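Local coordinates for protein WbmS, polysaccharide deacetylase involved in O-antigen biosynthesis (Bordetella bronchiseptica, PDB 3HFT) that binds a zinc ion and probably removes acetyl groups from a polysaccharide or its precursor during O-antigen biosynthesis, at residues A[22-27]-A[66-71]; A[40-45]-A[204-209]; A[86-91]-A[120-125]; A[149-154]-A[176-181]. All coordinates share one frame; numbering follows the deposited sequence.

Contact 1: A[22-27]-A[66-71]; sequences ARISDI and CATWFA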
# COMPACT_ATOMS: atom_id res chain seq x y z
N ALA A 22 -6.89 -21.54 3.60
CA ALA A 22 -6.31 -21.28 4.90
C ALA A 22 -6.82 -19.95 5.48
O ALA A 22 -7.52 -19.19 4.81
CB ALA A 22 -4.78 -21.28 4.76
N ARG A 23 -6.49 -19.74 6.75
CA ARG A 23 -6.75 -18.50 7.45
C ARG A 23 -5.53 -17.59 7.36
O ARG A 23 -4.40 -18.07 7.26
CB ARG A 23 -7.02 -18.81 8.91
CG ARG A 23 -8.19 -19.76 9.10
CD ARG A 23 -8.25 -20.23 10.51
NE ARG A 23 -7.07 -20.98 10.86
CZ ARG A 23 -7.04 -22.25 11.22
NH1 ARG A 23 -8.14 -22.98 11.32
NH2 ARG A 23 -5.88 -22.80 11.50
N ILE A 24 -5.73 -16.28 7.40
CA ILE A 24 -4.57 -15.38 7.36
C ILE A 24 -3.56 -15.72 8.47
O ILE A 24 -2.35 -15.74 8.22
CB ILE A 24 -5.01 -13.87 7.41
CG1 ILE A 24 -5.82 -13.49 6.14
CG2 ILE A 24 -3.82 -12.92 7.64
CD1 ILE A 24 -4.98 -13.34 4.83
N SER A 25 -4.02 -16.04 9.69
CA SER A 25 -3.07 -16.34 10.77
C SER A 25 -2.33 -17.66 10.60
O SER A 25 -1.46 -17.99 11.42
CB SER A 25 -3.78 -16.35 12.12
OG SER A 25 -4.91 -17.20 12.06
N ASP A 26 -2.63 -18.41 9.54
CA ASP A 26 -1.88 -19.64 9.25
C ASP A 26 -0.56 -19.31 8.53
O ASP A 26 0.30 -20.17 8.43
CB ASP A 26 -2.70 -20.60 8.39
CG ASP A 26 -3.91 -21.17 9.11
OD1 ASP A 26 -3.84 -21.46 10.31
OD2 ASP A 26 -4.94 -21.38 8.44
N ILE A 27 -0.39 -18.07 8.06
CA ILE A 27 0.83 -17.67 7.36
C ILE A 27 1.99 -17.66 8.35
O ILE A 27 1.92 -17.01 9.40
CB ILE A 27 0.68 -16.27 6.74
CG1 ILE A 27 -0.39 -16.33 5.63
CG2 ILE A 27 2.04 -15.73 6.17
CD1 ILE A 27 -0.94 -14.97 5.17
N CYS A 66 -11.71 -22.99 5.43
CA CYS A 66 -11.22 -21.89 6.25
C CYS A 66 -11.56 -20.55 5.62
O CYS A 66 -11.73 -20.45 4.40
CB CYS A 66 -9.69 -21.94 6.37
SG CYS A 66 -9.07 -23.22 7.45
N ALA A 67 -11.64 -19.51 6.45
CA ALA A 67 -11.86 -18.16 5.96
C ALA A 67 -11.53 -17.16 7.07
O ALA A 67 -11.52 -17.52 8.25
CB ALA A 67 -13.30 -17.99 5.43
N THR A 68 -11.23 -15.93 6.68
CA THR A 68 -10.93 -14.87 7.64
C THR A 68 -11.95 -13.75 7.43
O THR A 68 -12.25 -13.40 6.30
CB THR A 68 -9.53 -14.34 7.43
OG1 THR A 68 -8.62 -15.45 7.45
CG2 THR A 68 -9.18 -13.32 8.50
N TRP A 69 -12.47 -13.19 8.52
CA TRP A 69 -13.60 -12.24 8.47
C TRP A 69 -13.19 -10.98 9.16
O TRP A 69 -12.79 -11.02 10.34
CB TRP A 69 -14.83 -12.85 9.21
CG TRP A 69 -15.26 -14.18 8.63
CD1 TRP A 69 -14.64 -15.37 8.83
CD2 TRP A 69 -16.33 -14.43 7.72
NE1 TRP A 69 -15.28 -16.36 8.15
CE2 TRP A 69 -16.32 -15.81 7.44
CE3 TRP A 69 -17.34 -13.64 7.16
CZ2 TRP A 69 -17.23 -16.41 6.57
CZ3 TRP A 69 -18.25 -14.24 6.28
CH2 TRP A 69 -18.19 -15.62 6.02
N PHE A 70 -13.28 -9.85 8.47
CA PHE A 70 -12.88 -8.58 9.08
C PHE A 70 -14.11 -7.81 9.56
O PHE A 70 -14.93 -7.37 8.76
CB PHE A 70 -12.01 -7.78 8.12
CG PHE A 70 -10.70 -8.43 7.83
CD1 PHE A 70 -9.69 -8.46 8.79
CD2 PHE A 70 -10.45 -8.97 6.59
CE1 PHE A 70 -8.49 -9.04 8.49
CE2 PHE A 70 -9.23 -9.54 6.31
CZ PHE A 70 -8.27 -9.59 7.27
N ALA A 71 -14.24 -7.69 10.89
CA ALA A 71 -15.47 -7.14 11.50
C ALA A 71 -15.50 -5.62 11.53
O ALA A 71 -14.50 -4.96 11.87
CB ALA A 71 -15.64 -7.69 12.94
O HOH W 1 -8.44 -16.57 4.96
O HOH W 2 -9.59 -19.49 2.93
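Arg23 runs from the hydroxyl of Thr68 past the thiol side chain of Cys66. Its CB lies 4.0 Å from Thr68 OG1. CG is anti to the carbonyl carbon (chi1 -58°) and meets Cys66, 3.8 Å from Cys66 CB, with Cys66 SG also close. The chain bends at chi3. Beyond the bend, Arg23 NH1 lies 4.0 Å from Cys66 SG, which approaches the guanidinium obliquely. Arg23 NH2 turns to its own segment and forms a salt bridge of 2.7 Å with Asp26 OD1, on the syn lone pair of that oxygen. NE adds a weak bond to the same oxygen. The other carboxylate oxygen, Asp26 OD2, accepts from the backbone Arg23 N at 2.8 Å. Asp26 therefore holds both the backbone and the tip of Arg23 at the short 3-10 turn 24-26.

Across the contact, Ile24 N donates to Thr68 OG1 over 3.0 Å, in a nearly straight bond (171°). The same hydroxyl gives its proton to a water 2.7 Å from Thr68 OG1, and that water donates to Ala22 O. Ile24 CG1 touches Thr68 OG1 and CB, and the two side chains cross at about a right angle. Cys66 CB rests against the backbone of Ala22.

The contact fixes the loop before strand 39-44 to the start of strand 67-71. Ala22 also bonds through its backbone to Ile39. Thr68 OG1 is satisfied as both acceptor and donor. This buried hydroxyl ties the Ile24 amide to the sheet directly and the Ala22 carbonyl through a water.

Contact 2: A[40-45]-A[204-209]; sequences FLTFDI and VLDFHP. With EDO (1,2-ethanediol), chain F.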
# COMPACT_ATOMS: atom_id res chain seq x y z
N PHE A 40 -6.55 -17.85 0.38
CA PHE A 40 -7.04 -17.23 1.62
C PHE A 40 -8.29 -16.40 1.32
O PHE A 40 -8.20 -15.29 0.77
CB PHE A 40 -5.95 -16.34 2.22
CG PHE A 40 -4.70 -17.07 2.60
CD1 PHE A 40 -3.80 -17.47 1.65
CD2 PHE A 40 -4.45 -17.42 3.92
CE1 PHE A 40 -2.65 -18.17 1.98
CE2 PHE A 40 -3.29 -18.10 4.27
CZ PHE A 40 -2.41 -18.48 3.29
N LEU A 41 -9.46 -16.96 1.60
CA LEU A 41 -10.71 -16.23 1.39
C LEU A 41 -10.88 -15.28 2.56
O LEU A 41 -10.79 -15.69 3.75
CB LEU A 41 -11.90 -17.19 1.32
CG LEU A 41 -11.94 -18.20 0.17
CD1 LEU A 41 -13.11 -19.20 0.35
CD2 LEU A 41 -12.04 -17.48 -1.15
N THR A 42 -11.09 -14.01 2.24
CA THR A 42 -11.27 -12.99 3.25
C THR A 42 -12.56 -12.22 2.97
O THR A 42 -12.94 -12.01 1.81
CB THR A 42 -10.04 -12.03 3.36
OG1 THR A 42 -9.97 -11.19 2.20
CG2 THR A 42 -8.71 -12.81 3.56
N PHE A 43 -13.23 -11.82 4.05
CA PHE A 43 -14.50 -11.14 3.97
C PHE A 43 -14.49 -9.86 4.77
O PHE A 43 -14.31 -9.87 5.96
CB PHE A 43 -15.58 -12.10 4.49
CG PHE A 43 -15.71 -13.33 3.63
CD1 PHE A 43 -16.55 -13.33 2.54
CD2 PHE A 43 -14.95 -14.45 3.90
CE1 PHE A 43 -16.62 -14.42 1.70
CE2 PHE A 43 -15.01 -15.56 3.10
CZ PHE A 43 -15.84 -15.55 1.99
N ASP A 44 -14.63 -8.74 4.07
CA ASP A 44 -14.78 -7.42 4.66
C ASP A 44 -16.31 -7.24 4.88
O ASP A 44 -17.09 -7.11 3.91
CB ASP A 44 -14.28 -6.34 3.73
CG ASP A 44 -12.76 -6.34 3.57
OD1 ASP A 44 -12.06 -7.06 4.32
OD2 ASP A 44 -12.27 -5.59 2.70
N ILE A 45 -16.71 -7.28 6.13
CA ILE A 45 -18.14 -7.35 6.47
C ILE A 45 -18.88 -6.07 6.03
O ILE A 45 -20.00 -6.14 5.57
CB ILE A 45 -18.31 -7.75 7.95
CG1 ILE A 45 -17.79 -9.20 8.15
CG2 ILE A 45 -19.80 -7.61 8.43
CD1 ILE A 45 -17.83 -9.72 9.62
N VAL A 204 -4.79 -14.23 -1.95
CA VAL A 204 -5.76 -13.69 -1.02
C VAL A 204 -6.85 -12.98 -1.84
O VAL A 204 -6.55 -12.16 -2.73
CB VAL A 204 -5.11 -12.74 0.02
CG1 VAL A 204 -6.14 -12.30 1.06
CG2 VAL A 204 -3.88 -13.37 0.68
N LEU A 205 -8.11 -13.34 -1.57
CA LEU A 205 -9.25 -12.73 -2.25
C LEU A 205 -10.12 -12.07 -1.20
O LEU A 205 -10.21 -12.57 -0.07
CB LEU A 205 -10.05 -13.76 -3.05
CG LEU A 205 -9.34 -14.47 -4.21
CD1 LEU A 205 -8.62 -15.76 -3.73
CD2 LEU A 205 -10.31 -14.84 -5.31
N ASP A 206 -10.73 -10.95 -1.56
CA ASP A 206 -11.59 -10.19 -0.67
C ASP A 206 -13.02 -10.10 -1.23
O ASP A 206 -13.23 -9.55 -2.33
CB ASP A 206 -11.03 -8.79 -0.50
CG ASP A 206 -11.80 -7.94 0.51
OD1 ASP A 206 -12.66 -8.47 1.24
OD2 ASP A 206 -11.45 -6.72 0.58
N PHE A 207 -13.97 -10.62 -0.46
CA PHE A 207 -15.41 -10.55 -0.81
C PHE A 207 -16.18 -9.75 0.24
O PHE A 207 -15.84 -9.75 1.40
CB PHE A 207 -16.03 -11.94 -0.86
CG PHE A 207 -15.54 -12.81 -1.99
CD1 PHE A 207 -14.42 -13.60 -1.85
CD2 PHE A 207 -16.26 -12.88 -3.18
CE1 PHE A 207 -14.01 -14.44 -2.90
CE2 PHE A 207 -15.84 -13.69 -4.23
CZ PHE A 207 -14.71 -14.46 -4.09
N HIS A 208 -17.26 -9.11 -0.20
CA HIS A 208 -18.20 -8.43 0.69
C HIS A 208 -19.52 -9.22 0.70
O HIS A 208 -20.03 -9.57 -0.36
CB HIS A 208 -18.47 -7.01 0.23
CG HIS A 208 -17.24 -6.16 0.18
ND1 HIS A 208 -16.39 -6.15 -0.91
CD2 HIS A 208 -16.68 -5.36 1.11
CE1 HIS A 208 -15.37 -5.35 -0.65
NE2 HIS A 208 -15.51 -4.87 0.58
N PRO A 209 -20.05 -9.49 1.90
CA PRO A 209 -21.33 -10.16 2.05
C PRO A 209 -22.43 -9.58 1.18
O PRO A 209 -23.16 -10.35 0.54
CB PRO A 209 -21.62 -9.99 3.54
CG PRO A 209 -20.27 -10.10 4.16
CD PRO A 209 -19.36 -9.33 3.19
C1 EDO F . -11.77 -2.10 1.48
O1 EDO F . -12.70 -1.08 1.91
C2 EDO F . -12.57 -3.30 1.01
O2 EDO F . -13.67 -3.62 1.93
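Two neighbouring parallel strands of the central sheet, 39-44 and 203-207, meet here and end beside the zinc site. The sequence TFDID at residues 42 to 46 resembles the TFDD motif of polysaccharide deacetylases, and its last residue, Asp46, binds the zinc ion with His92 and His127. Leu205 N donates to Phe40 O, and Phe207 N donates to Thr42 O at 2.9 Å. Asp44 N reaches Phe207 O over 3.1 Å.

Leu205 O takes two bonds from Thr42. The backbone Thr42 N meets Leu205 O nearly along the C=O axis at 2.9 Å. Thr42 OG1 reaches Leu205 O from above the carbonyl plane at 2.7 Å, placed there by chi1 of 70°, between the backbone N and the carbonyl carbon. Thr42 CG2 packs on Val204 CG1 at 3.6 Å.

At the C-terminal end of the strands the carboxylates of Asp44 and Asp206 meet, their planes 70° apart and Asp44 OD2 only 2.5 Å from Asp206 OD2. Asp44 OD1 has a salt bridge to Arg125 NH1, which also bonds to Thr42 OG1. His208 NE2 donates to O2 of an ethanediol at 2.6 Å; this molecule is probably from the crystallisation liquor, and its exact position is uncertain.

On the face opposite Thr42, Phe43 and Phe207 point the same way with their planes 27° apart. The rings are slid apart and barely overlap. Phe43 CE1 instead touches Phe207 CB at 3.6 Å.

Strand 67-71 flanks strand 39-44 on its far edge, where the Phe43 ring stacks on Trp69. Helix 50-63 packs on Phe43 and Pro209, while helix 245-256 packs on Leu41, Leu205 and Phe207.

Contact 3: A[86-91]-A[120-125]; sequences LFELGV and GCVSVR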
# COMPACT_ATOMS: atom_id res chain seq x y z
N LEU A 86 -12.52 -23.17 11.89
CA LEU A 86 -11.96 -22.91 10.57
C LEU A 86 -11.97 -21.42 10.24
O LEU A 86 -11.40 -21.00 9.22
CB LEU A 86 -12.74 -23.67 9.51
CG LEU A 86 -12.79 -25.20 9.58
CD1 LEU A 86 -13.49 -25.74 8.35
CD2 LEU A 86 -11.41 -25.78 9.73
N PHE A 87 -12.62 -20.62 11.07
CA PHE A 87 -12.78 -19.20 10.80
C PHE A 87 -11.94 -18.34 11.73
O PHE A 87 -11.92 -18.55 12.92
CB PHE A 87 -14.24 -18.77 10.95
CG PHE A 87 -15.16 -19.31 9.88
CD1 PHE A 87 -14.69 -19.95 8.74
CD2 PHE A 87 -16.52 -19.09 9.97
CE1 PHE A 87 -15.56 -20.41 7.77
CE2 PHE A 87 -17.39 -19.55 9.00
CZ PHE A 87 -16.90 -20.20 7.90
N GLU A 88 -11.30 -17.33 11.17
CA GLU A 88 -10.56 -16.37 11.97
C GLU A 88 -11.33 -15.05 11.94
O GLU A 88 -11.83 -14.64 10.89
CB GLU A 88 -9.17 -16.18 11.40
CG GLU A 88 -8.42 -15.00 12.01
CD GLU A 88 -7.02 -14.83 11.44
OE1 GLU A 88 -6.58 -15.69 10.65
OE2 GLU A 88 -6.39 -13.79 11.77
N LEU A 89 -11.44 -14.40 13.09
CA LEU A 89 -12.08 -13.10 13.18
C LEU A 89 -10.96 -12.05 13.31
O LEU A 89 -10.09 -12.16 14.18
CB LEU A 89 -13.00 -13.02 14.40
CG LEU A 89 -13.80 -11.72 14.60
CD1 LEU A 89 -14.76 -11.44 13.43
CD2 LEU A 89 -14.56 -11.70 15.95
N GLY A 90 -11.00 -11.07 12.41
CA GLY A 90 -10.11 -9.93 12.47
C GLY A 90 -10.95 -8.66 12.50
O GLY A 90 -12.19 -8.71 12.66
N VAL A 91 -10.28 -7.51 12.37
CA VAL A 91 -10.96 -6.20 12.46
C VAL A 91 -10.86 -5.40 11.18
O VAL A 91 -9.89 -5.53 10.41
CB VAL A 91 -10.42 -5.38 13.69
CG1 VAL A 91 -10.93 -6.01 14.97
CG2 VAL A 91 -8.88 -5.27 13.68
N GLY A 120 -7.71 -9.66 21.22
CA GLY A 120 -6.67 -10.63 20.95
C GLY A 120 -6.50 -11.01 19.49
O GLY A 120 -5.64 -11.81 19.16
N CYS A 121 -7.31 -10.45 18.60
CA CYS A 121 -7.15 -10.79 17.20
C CYS A 121 -5.77 -10.35 16.72
O CYS A 121 -5.07 -9.57 17.38
CB CYS A 121 -8.26 -10.18 16.37
SG CYS A 121 -8.17 -8.41 16.17
N VAL A 122 -5.38 -10.91 15.57
CA VAL A 122 -4.06 -10.70 14.99
C VAL A 122 -4.08 -10.16 13.58
O VAL A 122 -3.04 -9.74 13.07
CB VAL A 122 -3.22 -12.02 15.01
CG1 VAL A 122 -2.98 -12.47 16.49
CG2 VAL A 122 -3.89 -13.12 14.20
N SER A 123 -5.23 -10.15 12.93
CA SER A 123 -5.30 -9.73 11.53
C SER A 123 -6.19 -8.51 11.32
O SER A 123 -7.24 -8.38 11.94
CB SER A 123 -5.76 -10.89 10.62
OG SER A 123 -4.85 -11.99 10.68
N VAL A 124 -5.75 -7.61 10.43
CA VAL A 124 -6.48 -6.40 10.16
C VAL A 124 -6.44 -5.99 8.70
O VAL A 124 -5.41 -6.15 8.02
CB VAL A 124 -5.92 -5.20 11.02
CG1 VAL A 124 -4.40 -4.99 10.76
CG2 VAL A 124 -6.69 -3.90 10.72
N ARG A 125 -7.56 -5.47 8.21
CA ARG A 125 -7.62 -4.79 6.93
C ARG A 125 -8.44 -3.55 7.20
O ARG A 125 -9.48 -3.63 7.87
CB ARG A 125 -8.28 -5.60 5.82
CG ARG A 125 -8.25 -4.86 4.48
CD ARG A 125 -8.91 -5.72 3.45
NE ARG A 125 -8.10 -6.86 3.06
CZ ARG A 125 -8.59 -8.07 2.79
NH1 ARG A 125 -9.87 -8.35 2.96
NH2 ARG A 125 -7.77 -9.03 2.38
O HOH W 3 -7.38 -12.10 13.73
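Glu88 OE2 is gripped by a hydroxyl and a water. Ser123 OG donates to Glu88 OE2 over 2.6 Å, on its syn side and 25° out of the carboxylate plane. The water lies 2.8 Å from Glu88 OE2 and donates to it. This water also donates to Leu89 O and accepts from Val122 N, so it joins both segments. Glu88 CG is anti to the backbone N (chi1 169°), and the chain runs extended beyond it toward Ser123. The other carboxylate oxygen, OE1, is bonded to Ser25 OG.

Further along, a single bridge pairs Val91 with Val124. Val91 N donates to Ser123 O, and Arg125 N donates to Val91 O, both at 3.2 Å. Val91 CG2 touches Val124 CG2 at 3.9 Å, and Val91 CG1 lies 3.8 Å from Cys121 SG. The backbones pack closely at Gly90, whose CA is 3.3 Å from Ser123 O.

The contact joins strand 87-91, at one edge of the parallel sheet, to strand 123-124. Beyond it, Arg125 bonds Cys148 O and Asp44. Both oxygens of the buried Glu88 carboxylate are hydrogen-bonded, which would probably stabilise a negative charge there.

Contact 4: A[149-154]-A[176-181]; sequences NILVPW and LWEDDV. With EDO (1,2-ethanediol), chain D.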
# COMPACT_ATOMS: atom_id res chain seq x y z
N ASN A 149 -3.62 -4.80 3.98
CA ASN A 149 -4.01 -3.54 3.30
C ASN A 149 -3.43 -3.26 1.91
O ASN A 149 -3.84 -2.31 1.26
CB ASN A 149 -3.64 -2.37 4.22
CG ASN A 149 -4.68 -2.16 5.32
OD1 ASN A 149 -5.84 -2.07 5.02
ND2 ASN A 149 -4.25 -2.05 6.56
N ILE A 150 -2.48 -4.07 1.45
CA ILE A 150 -1.87 -3.90 0.11
C ILE A 150 -2.60 -4.76 -0.92
O ILE A 150 -2.64 -6.00 -0.79
CB ILE A 150 -0.38 -4.34 0.08
CG1 ILE A 150 0.50 -3.47 1.00
CG2 ILE A 150 0.20 -4.24 -1.38
CD1 ILE A 150 0.71 -2.11 0.52
N LEU A 151 -3.16 -4.11 -1.93
CA LEU A 151 -3.82 -4.79 -3.01
C LEU A 151 -2.96 -4.67 -4.25
O LEU A 151 -2.78 -3.60 -4.78
CB LEU A 151 -5.21 -4.21 -3.26
CG LEU A 151 -6.21 -4.99 -4.13
CD1 LEU A 151 -7.60 -4.30 -4.07
CD2 LEU A 151 -5.81 -5.21 -5.60
N VAL A 152 -2.38 -5.79 -4.70
CA VAL A 152 -1.67 -5.82 -5.95
C VAL A 152 -2.49 -6.71 -6.89
O VAL A 152 -2.63 -7.90 -6.67
CB VAL A 152 -0.24 -6.43 -5.79
CG1 VAL A 152 0.44 -6.48 -7.16
CG2 VAL A 152 0.58 -5.62 -4.75
N PRO A 153 -3.05 -6.13 -7.95
CA PRO A 153 -3.93 -6.90 -8.82
C PRO A 153 -3.32 -8.15 -9.42
O PRO A 153 -2.15 -8.16 -9.82
CB PRO A 153 -4.30 -5.91 -9.93
CG PRO A 153 -4.06 -4.57 -9.34
CD PRO A 153 -2.93 -4.72 -8.36
N TRP A 154 -4.10 -9.21 -9.47
CA TRP A 154 -3.68 -10.48 -10.05
C TRP A 154 -3.12 -10.37 -11.46
O TRP A 154 -2.36 -11.24 -11.90
CB TRP A 154 -4.87 -11.48 -10.07
CG TRP A 154 -5.92 -11.10 -11.00
CD1 TRP A 154 -7.02 -10.34 -10.73
CD2 TRP A 154 -5.98 -11.42 -12.39
NE1 TRP A 154 -7.76 -10.18 -11.87
CE2 TRP A 154 -7.14 -10.81 -12.90
CE3 TRP A 154 -5.16 -12.14 -13.26
CZ2 TRP A 154 -7.49 -10.91 -14.22
CZ3 TRP A 154 -5.54 -12.25 -14.56
CH2 TRP A 154 -6.69 -11.64 -15.03
N LEU A 176 -4.92 -10.01 -4.09
CA LEU A 176 -4.89 -9.87 -5.54
C LEU A 176 -6.23 -9.82 -6.30
O LEU A 176 -6.26 -9.61 -7.51
CB LEU A 176 -4.00 -11.00 -6.12
CG LEU A 176 -4.26 -12.49 -5.79
CD1 LEU A 176 -5.70 -12.96 -6.08
CD2 LEU A 176 -3.21 -13.39 -6.51
N TRP A 177 -7.32 -9.97 -5.57
CA TRP A 177 -8.66 -9.96 -6.16
C TRP A 177 -9.68 -9.50 -5.12
O TRP A 177 -9.56 -9.83 -3.92
CB TRP A 177 -9.02 -11.36 -6.68
CG TRP A 177 -10.26 -11.38 -7.59
CD1 TRP A 177 -10.26 -11.45 -8.95
CD2 TRP A 177 -11.63 -11.47 -7.18
NE1 TRP A 177 -11.55 -11.50 -9.43
CE2 TRP A 177 -12.41 -11.51 -8.36
CE3 TRP A 177 -12.28 -11.43 -5.95
CZ2 TRP A 177 -13.82 -11.56 -8.34
CZ3 TRP A 177 -13.68 -11.49 -5.92
CH2 TRP A 177 -14.43 -11.54 -7.11
N GLU A 178 -10.64 -8.69 -5.57
CA GLU A 178 -11.71 -8.16 -4.72
C GLU A 178 -12.94 -7.98 -5.61
O GLU A 178 -12.84 -7.58 -6.79
CB GLU A 178 -11.29 -6.87 -4.02
CG GLU A 178 -12.37 -6.20 -3.17
CD GLU A 178 -11.87 -4.97 -2.46
OE1 GLU A 178 -10.67 -4.94 -2.07
OE2 GLU A 178 -12.68 -4.02 -2.29
N ASP A 179 -14.10 -8.30 -5.05
CA ASP A 179 -15.35 -8.28 -5.83
C ASP A 179 -15.70 -6.93 -6.42
O ASP A 179 -15.95 -6.84 -7.65
CB ASP A 179 -16.55 -8.96 -5.12
CG ASP A 179 -16.82 -8.46 -3.70
OD1 ASP A 179 -16.29 -7.41 -3.31
OD2 ASP A 179 -17.59 -9.13 -2.96
N ASP A 180 -15.75 -5.89 -5.61
CA ASP A 180 -16.07 -4.57 -6.15
C ASP A 180 -14.97 -4.05 -7.07
O ASP A 180 -15.25 -3.41 -8.09
CB ASP A 180 -16.48 -3.56 -5.06
CG ASP A 180 -15.49 -3.44 -3.94
OD1 ASP A 180 -14.49 -4.19 -3.89
OD2 ASP A 180 -15.74 -2.62 -3.05
N VAL A 181 -13.71 -4.39 -6.77
CA VAL A 181 -12.58 -4.04 -7.66
C VAL A 181 -12.65 -4.76 -9.01
O VAL A 181 -12.29 -4.19 -10.06
CB VAL A 181 -11.23 -4.28 -6.94
CG1 VAL A 181 -10.06 -4.03 -7.87
CG2 VAL A 181 -11.13 -3.34 -5.74
C1 EDO D . -18.88 -1.68 -1.55
O1 EDO D . -18.54 -2.22 -2.82
C2 EDO D . -18.99 -2.81 -0.52
O2 EDO D . -18.79 -2.31 0.82
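Trp154 N donates to Leu176 O at 2.9 Å, in the carbonyl plane and on a lone pair. The same oxygen, Leu176 O, lies in the plane of the Trp154 ring, at its edge, 3.4 Å from Trp154 CD1. A chi1 of 68° sets Trp154 CG between the backbone N and the carbonyl carbon. Leu176 CA approaches Val152 O to 3.2 Å in a CA-H...O contact, and Leu176 CB packs on Trp154 CB at 4.1 Å.

The two indoles lie side by side and point the same way. Trp154 CD1 is 3.9 Å from Trp177 CD1, with the five-membered rings at 36° to each other. At the other end, Leu151 CD1 touches Val181 CG2 at 4.0 Å and Glu178 OE1 at 3.7 Å. The Leu151 side chain crosses that of Glu178 at about a right angle.

The segment 176-181 carries the short, weakly bonded strand 177-178, outermost in the parallel sheet of this chain, and passes directly into helix 179-185, with Glu178 at the N-cap position. The segment 149-154 is irregular and runs past it, touching Leu176 to Glu178 and Val181. Asp180 OD2 accepts from O1 of an ethanediol at 2.8 Å, probably a molecule of the crystallisation liquor.

Outside the pair, Glu178 OE1 is bonded to Tyr175 OH. Trp177 NE1 bonds Tyr195 OH, while its ring stacks on Phe248. Further out is the second subunit of the assembly: Trp163 of that subunit packs on Val152 and Pro153, and its Trp166 on Val181.

In the fold
All four contacts are largely buried, but contact 2 is deepest, with its centre about 3 Å from the chain centre. Contacts 1, 3 and 4 lie about 9 to 10 Å out, and contact 4 also borders the second subunit. Each reaches the same parallel sheet. Contact 2 pairs two inner strands by a regular backbone ladder. Contacts 1 and 3 fasten loops or a short strand to the sheet through hydroxyls, carboxylates and waters, and are joined by a hydrogen bond between Ser25 and Glu88. Contact 4 relies more on tryptophans and apolar chains. Arg125 ties contact 3 to Asp44 of contact 2, and Asp179 ties contact 4 to His208.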